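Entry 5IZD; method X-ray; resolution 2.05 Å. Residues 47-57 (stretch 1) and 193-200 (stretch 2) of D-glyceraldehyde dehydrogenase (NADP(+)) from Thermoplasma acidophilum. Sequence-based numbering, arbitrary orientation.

Stretch 1, residues 47-57: DAAEDAFWAWN
Stretch 2 193-200: VPKGVLNF

Small residues let a helix and a loop approach until backbone meets backbone, and D-glyceraldehyde dehydrogenase from Thermoplasma acidophilum offers a compact example. Residues 47-57 lie within a longer helix, phi/psi mostly near -60/-45 but easing to -82/-11 at Ala52, and kinked where the N atoms of Trp54 and Ala55 lack a bond to the preceding turn. Against it rests a loop, 193-197, that runs into a strand at 198-200. The register is set by Ala48 and Gly196, whose CA atoms are 4.5 Å apart. Contacts run in opposite order: Ala48 and Ala49 meet Gly196 and Asn199, while Trp56, later in the helix, meets Pro194 and Val197.

Gly196 adopts phi/psi of 91/-23, where a CB would jam against the preceding carbonyl; it would also lie 2.7 Å from Ala48 O and 2.8 Å from Ala52 CB. Without one, the loop can settle on the helix: Ala52 CB, pointing toward it, comes within 3.5 Å of Lys195 O and 3.6 Å of Gly196 C. No hydrogen bond links the modelled atoms of the two stretches. Instead, Ala49 CA donates a CA-H...O contact to Gly196 O at 3.2 Å. Gly196 O also accepts a hydrogen bond from Asn199 ND2 (3.0 Å), with Asn199 at chi1 m (-52°) and chi2 -93°, a conformation that directs ND2 to Gly196 O; Asn199 OD1 lies 3.7 Å from Ala48 CB. Within the loop, Val197 N bonds to Pro194 O at 3.1 Å.

One large side chain completes the contact. Trp56, with chi1 t (-171°) and chi2 -121°, points its CB toward the loop and packs its indole against Val197 and Pro194. Val197, also chi1 t (174°), places CG1 over one face, 3.4 Å from the centroid of the Trp56 five-membered ring and 12° off its normal, a CH-pi arrangement in which CG1 reaches 3.3 Å from Trp56 CE2. The other methyl of Val197, CG2, sits 4.0 Å from Ala52 CB. Pro194, its ring C-gamma exo, brings CD obliquely to 3.4 Å from Trp56 CZ3. Leu198 (chi1 t, chi2 p) points away from the helix.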

# COMPACT_ATOMS: atom_id res chain seq x y z
N ASP A 47 31.89 14.23 6.51
CA ASP A 47 32.01 14.21 8.01
C ASP A 47 30.98 15.07 8.76
O ASP A 47 30.38 14.59 9.72
CB ASP A 47 33.43 14.54 8.49
CG ASP A 47 34.43 13.43 8.14
OD1 ASP A 47 34.09 12.34 7.62
OD2 ASP A 47 35.62 13.64 8.33
N ALA A 48 30.73 16.29 8.30
CA ALA A 48 29.62 17.08 8.85
C ALA A 48 28.22 16.37 8.68
O ALA A 48 27.44 16.33 9.61
CB ALA A 48 29.58 18.46 8.25
N ALA A 49 27.95 15.83 7.50
CA ALA A 49 26.74 15.05 7.28
C ALA A 49 26.65 13.86 8.23
O ALA A 49 25.58 13.60 8.80
CB ALA A 49 26.66 14.61 5.82
N GLU A 50 27.75 13.13 8.42
CA GLU A 50 27.73 12.02 9.41
C GLU A 50 27.40 12.48 10.83
O GLU A 50 26.57 11.89 11.53
CB GLU A 50 29.05 11.27 9.44
CG GLU A 50 29.05 10.03 10.34
CD GLU A 50 30.39 9.30 10.31
OE1 GLU A 50 31.42 9.96 10.43
OE2 GLU A 50 30.44 8.06 10.13
N ASP A 51 28.08 13.52 11.27
CA ASP A 51 27.88 14.01 12.61
C ASP A 51 26.49 14.65 12.83
O ASP A 51 25.99 14.60 13.91
CB ASP A 51 29.02 14.98 13.02
CG ASP A 51 30.44 14.31 12.99
OD1 ASP A 51 30.59 13.06 13.05
OD2 ASP A 51 31.42 15.08 12.91
N ALA A 52 25.86 15.20 11.81
CA ALA A 52 24.52 15.73 11.97
C ALA A 52 23.41 14.64 11.89
O ALA A 52 22.27 14.92 12.22
CB ALA A 52 24.29 16.81 10.92
N PHE A 53 23.73 13.42 11.46
CA PHE A 53 22.74 12.42 11.06
C PHE A 53 21.74 12.07 12.16
O PHE A 53 20.54 12.20 11.93
CB PHE A 53 23.36 11.13 10.47
CG PHE A 53 22.34 10.01 10.28
CD1 PHE A 53 21.37 10.11 9.31
CD2 PHE A 53 22.29 8.91 11.14
CE1 PHE A 53 20.39 9.14 9.16
CE2 PHE A 53 21.32 7.91 10.98
CZ PHE A 53 20.36 8.04 9.99
N TRP A 54 22.23 11.71 13.34
CA TRP A 54 21.32 11.22 14.41
C TRP A 54 20.27 12.22 14.91
O TRP A 54 19.09 11.89 15.03
CB TRP A 54 22.07 10.53 15.57
CG TRP A 54 22.39 9.16 15.19
CD1 TRP A 54 23.62 8.65 14.88
CD2 TRP A 54 21.43 8.10 14.96
NE1 TRP A 54 23.49 7.31 14.51
CE2 TRP A 54 22.16 6.96 14.54
CE3 TRP A 54 20.03 8.03 15.05
CZ2 TRP A 54 21.54 5.74 14.24
CZ3 TRP A 54 19.41 6.81 14.74
CH2 TRP A 54 20.17 5.68 14.34
N ALA A 55 20.71 13.41 15.13
CA ALA A 55 19.84 14.53 15.53
C ALA A 55 18.87 14.99 14.43
O ALA A 55 17.77 15.48 14.76
CB ALA A 55 20.72 15.73 15.93
N TRP A 56 19.24 14.85 13.15
CA TRP A 56 18.28 15.09 12.05
C TRP A 56 17.25 13.93 11.97
O TRP A 56 16.04 14.15 11.93
CB TRP A 56 19.03 15.29 10.73
CG TRP A 56 18.25 15.75 9.54
CD1 TRP A 56 18.13 15.08 8.34
CD2 TRP A 56 17.47 16.94 9.39
NE1 TRP A 56 17.37 15.79 7.46
CE2 TRP A 56 16.95 16.94 8.08
CE3 TRP A 56 17.18 18.02 10.23
CZ2 TRP A 56 16.14 17.95 7.58
CZ3 TRP A 56 16.38 19.06 9.72
CH2 TRP A 56 15.85 18.99 8.39
N ASN A 57 17.73 12.69 11.97
CA ASN A 57 16.80 11.55 12.07
C ASN A 57 15.78 11.76 13.24
O ASN A 57 14.54 11.68 13.07
CB ASN A 57 17.57 10.24 12.27
CG ASN A 57 16.64 9.02 12.38
OD1 ASN A 57 16.12 8.57 11.42
ND2 ASN A 57 16.42 8.55 13.56
N VAL A 193 17.68 24.84 8.28
CA VAL A 193 18.33 23.51 8.23
C VAL A 193 19.52 23.51 9.20
O VAL A 193 20.36 24.33 9.07
CB VAL A 193 18.83 23.15 6.81
CG1 VAL A 193 19.69 21.89 6.85
CG2 VAL A 193 17.65 22.91 5.91
N PRO A 194 19.58 22.56 10.15
CA PRO A 194 20.72 22.57 11.09
C PRO A 194 22.09 22.33 10.44
O PRO A 194 22.17 21.74 9.33
CB PRO A 194 20.40 21.44 12.07
CG PRO A 194 18.97 21.08 11.86
CD PRO A 194 18.68 21.43 10.41
N LYS A 195 23.17 22.71 11.16
CA LYS A 195 24.54 22.62 10.62
C LYS A 195 24.94 21.17 10.38
O LYS A 195 24.67 20.29 11.18
CB LYS A 195 25.60 23.43 11.48
CG LYS A 195 26.37 22.61 12.50
CD LYS A 195 27.42 23.37 13.27
CE LYS A 195 28.26 22.41 14.10
N GLY A 196 25.54 20.91 9.23
CA GLY A 196 25.87 19.54 8.83
C GLY A 196 24.81 18.81 8.02
O GLY A 196 25.15 17.88 7.33
N VAL A 197 23.54 19.20 8.12
CA VAL A 197 22.45 18.46 7.47
C VAL A 197 22.52 18.62 5.96
O VAL A 197 22.18 17.69 5.24
CB VAL A 197 21.07 18.86 8.02
CG1 VAL A 197 19.91 18.20 7.23
CG2 VAL A 197 20.99 18.45 9.46
N LEU A 198 22.92 19.79 5.51
CA LEU A 198 23.00 20.11 4.10
C LEU A 198 24.35 20.77 3.81
O LEU A 198 24.65 21.80 4.36
CB LEU A 198 21.89 21.09 3.72
CG LEU A 198 21.86 21.51 2.23
CD1 LEU A 198 21.76 20.31 1.32
CD2 LEU A 198 20.69 22.43 1.98
N ASN A 199 25.12 20.17 2.91
CA ASN A 199 26.43 20.69 2.51
C ASN A 199 26.48 20.84 0.99
O ASN A 199 25.92 20.01 0.27
CB ASN A 199 27.56 19.79 2.99
CG ASN A 199 27.48 19.50 4.48
OD1 ASN A 199 28.09 20.22 5.30
ND2 ASN A 199 26.70 18.51 4.85
N PHE A 200 27.23 21.86 0.53
CA PHE A 200 27.26 22.30 -0.85
C PHE A 200 28.71 22.36 -1.28
O PHE A 200 29.52 23.13 -0.71
CB PHE A 200 26.64 23.69 -0.96
CG PHE A 200 26.58 24.25 -2.36
CD1 PHE A 200 25.77 23.68 -3.33
CD2 PHE A 200 27.35 25.34 -2.73
CE1 PHE A 200 25.69 24.22 -4.61
CE2 PHE A 200 27.30 25.88 -4.03
CZ PHE A 200 26.46 25.30 -4.97